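PDB 3S02: motility protein B, which probably forms the stator of the flagellar motor together with MotA and may fasten the torque-generating machinery to the cell wall through its periplasmic domain. Local coordinates for residues L15-N20 and N123-F128. Numbering follows the deposited sequence.
Sequences LKLPSN and NRVEIF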
loop_
_atom_site.group_PDB
_atom_site.type_symbol
_atom_site.label_atom_id
_atom_site.label_comp_id
_atom_site.label_asym_id
_atom_site.label_seq_id
_atom_site.Cartn_x
_atom_site.Cartn_y
_atom_site.Cartn_z
ATOM N N LEU B 15 -8.781 6.880 7.761
ATOM C CA LEU B 15 -8.538 8.056 8.574
ATOM C C LEU B 15 -7.724 9.067 7.779
ATOM O O LEU B 15 -6.587 8.784 7.377
ATOM C CB LEU B 15 -7.817 7.644 9.838
ATOM C CG LEU B 15 -7.604 8.677 10.923
ATOM C CD1 LEU B 15 -8.941 9.254 11.427
ATOM C CD2 LEU B 15 -6.850 8.033 12.065
ATOM N N LYS B 16 -8.317 10.232 7.532
ATOM C CA LYS B 16 -7.652 11.328 6.804
ATOM C C LYS B 16 -6.887 12.303 7.751
ATOM O O LYS B 16 -7.521 12.981 8.566
ATOM C CB LYS B 16 -8.676 12.106 5.971
ATOM C CG LYS B 16 -9.763 11.267 5.225
ATOM C CD LYS B 16 -10.352 12.079 4.097
ATOM C CE LYS B 16 -11.878 12.142 4.136
ATOM N NZ LYS B 16 -12.621 11.118 3.238
ATOM N N LEU B 17 -5.551 12.368 7.636
ATOM C CA LEU B 17 -4.724 13.233 8.496
ATOM C C LEU B 17 -4.645 14.680 8.000
ATOM O O LEU B 17 -4.772 14.952 6.791
ATOM C CB LEU B 17 -3.304 12.671 8.696
ATOM C CG LEU B 17 -3.070 11.199 9.107
ATOM C CD1 LEU B 17 -1.624 10.937 9.486
ATOM C CD2 LEU B 17 -3.962 10.758 10.217
ATOM N N PRO B 18 -4.454 15.637 8.933
ATOM C CA PRO B 18 -4.270 17.031 8.494
ATOM C C PRO B 18 -2.850 17.231 7.922
ATOM O O PRO B 18 -2.003 17.898 8.530
ATOM C CB PRO B 18 -4.493 17.825 9.787
ATOM C CG PRO B 18 -4.107 16.851 10.907
ATOM C CD PRO B 18 -4.653 15.539 10.395
ATOM N N SER B 19 -2.621 16.638 6.754
ATOM C CA SER B 19 -1.306 16.532 6.127
ATOM C C SER B 19 -0.662 17.907 5.912
ATOM O O SER B 19 0.529 18.091 6.128
ATOM C CB SER B 19 -1.444 15.740 4.798
ATOM O OG SER B 19 -0.827 16.388 3.664
ATOM N N ASN B 20 -1.475 18.871 5.499
ATOM C CA ASN B 20 -0.993 20.212 5.244
ATOM C C ASN B 20 -0.520 20.922 6.512
ATOM O O ASN B 20 0.184 21.910 6.432
ATOM C CB ASN B 20 -2.038 20.996 4.424
ATOM C CG ASN B 20 -2.471 20.216 3.113
ATOM O OD1 ASN B 20 -1.669 19.466 2.494
ATOM N ND2 ASN B 20 -3.731 20.382 2.716
ATOM N N ASN B 123 -2.989 16.833 -1.827
ATOM C CA ASN B 123 -1.894 16.457 -0.943
ATOM C C ASN B 123 -2.451 15.836 0.339
ATOM O O ASN B 123 -2.995 16.546 1.175
ATOM C CB ASN B 123 -1.023 17.669 -0.624
ATOM C CG ASN B 123 -0.259 18.147 -1.822
ATOM O OD1 ASN B 123 0.462 17.373 -2.435
ATOM N ND2 ASN B 123 -0.407 19.424 -2.175
ATOM N N ARG B 124 -2.339 14.518 0.489
ATOM C CA ARG B 124 -2.996 13.848 1.618
ATOM C C ARG B 124 -2.122 12.769 2.194
ATOM O O ARG B 124 -1.341 12.131 1.466
ATOM C CB ARG B 124 -4.348 13.218 1.207
ATOM C CG ARG B 124 -4.977 13.890 0.026
ATOM C CD ARG B 124 -6.386 13.545 -0.295
ATOM N NE ARG B 124 -6.669 12.205 -0.827
ATOM C CZ ARG B 124 -6.488 11.752 -2.079
ATOM N NH1 ARG B 124 -5.908 12.460 -3.047
ATOM N NH2 ARG B 124 -6.887 10.516 -2.349
ATOM N N VAL B 125 -2.275 12.539 3.494
ATOM C CA VAL B 125 -1.824 11.295 4.083
ATOM C C VAL B 125 -3.012 10.649 4.778
ATOM O O VAL B 125 -3.773 11.315 5.491
ATOM C CB VAL B 125 -0.626 11.475 5.017
ATOM C CG1 VAL B 125 -0.177 10.140 5.546
ATOM C CG2 VAL B 125 0.543 12.187 4.291
ATOM N N GLU B 126 -3.212 9.361 4.528
ATOM C CA GLU B 126 -4.374 8.666 5.053
ATOM C C GLU B 126 -3.943 7.357 5.625
ATOM O O GLU B 126 -3.004 6.753 5.158
ATOM C CB GLU B 126 -5.420 8.410 3.977
ATOM C CG GLU B 126 -5.921 9.675 3.346
ATOM C CD GLU B 126 -6.869 9.448 2.172
ATOM O OE1 GLU B 126 -6.964 8.296 1.677
ATOM O OE2 GLU B 126 -7.472 10.454 1.730
ATOM N N ILE B 127 -4.649 6.916 6.647
ATOM C CA ILE B 127 -4.382 5.629 7.220
ATOM C C ILE B 127 -5.599 4.765 6.942
ATOM O O ILE B 127 -6.743 5.116 7.281
ATOM C CB ILE B 127 -4.107 5.740 8.717
ATOM C CG1 ILE B 127 -3.014 6.786 8.979
ATOM C CG2 ILE B 127 -3.665 4.396 9.242
ATOM C CD1 ILE B 127 -2.751 6.981 10.440
ATOM N N PHE B 128 -5.343 3.643 6.303
ATOM C CA PHE B 128 -6.365 2.697 5.977
ATOM C C PHE B 128 -6.269 1.513 6.916
ATOM O O PHE B 128 -5.180 0.957 7.118
ATOM C CB PHE B 128 -6.152 2.268 4.545
ATOM C CG PHE B 128 -7.102 1.230 4.074
ATOM C CD1 PHE B 128 -8.464 1.521 3.930
ATOM C CD2 PHE B 128 -6.631 -0.023 3.687
ATOM C CE1 PHE B 128 -9.351 0.569 3.480
ATOM C CE2 PHE B 128 -7.530 -0.988 3.211
ATOM C CZ PHE B 128 -8.895 -0.679 3.117
HETATM O O HOH W 1 -4.910 13.977 4.263
#
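Leu15 and Ile127 face each other as an antiparallel hydrogen-bonded pair in the mixed sheet of this OmpA-like periplasmic domain, where strand 12-16 runs beside strand 124-130. Their two backbone bonds are nearly straight, 2.7 Å from Leu15 N to Ile127 O and 2.8 Å from Ile127 N to Leu15 O. Both side chains lie on one face, where Ile42 of helix 36-46 touches Leu15 and Leu17, and Ile55 of strand 54-60 touches Ile127. The side chain of Leu17 slants across that of Ile127, CD2 reaching Ile127 CD1 at 4.0 Å; Leu17 CB lies against Val125 O, and CG, set beside the backbone N (chi1 -49°), stays close to it. On the other face Lys16 and Glu126 run side by side in the same direction. Lys16 NZ, on a chain bent at its outer torsions, stays 5.4 Å from Glu126 OE2 and pairs with Glu7. Glu126 OE2 forms a salt bridge with Arg124 NE at 3.2 Å: OE2 lies close to the guanidinium plane, while NE meets it from above the carboxylate plane. An inverse gamma turn centred on Pro18 brings Ser19 back, its CB 3.6 Å from Val125 N. A water links the two backbones, donating to Leu17 O at 2.7 Å and to Val125 O at 3.1 Å.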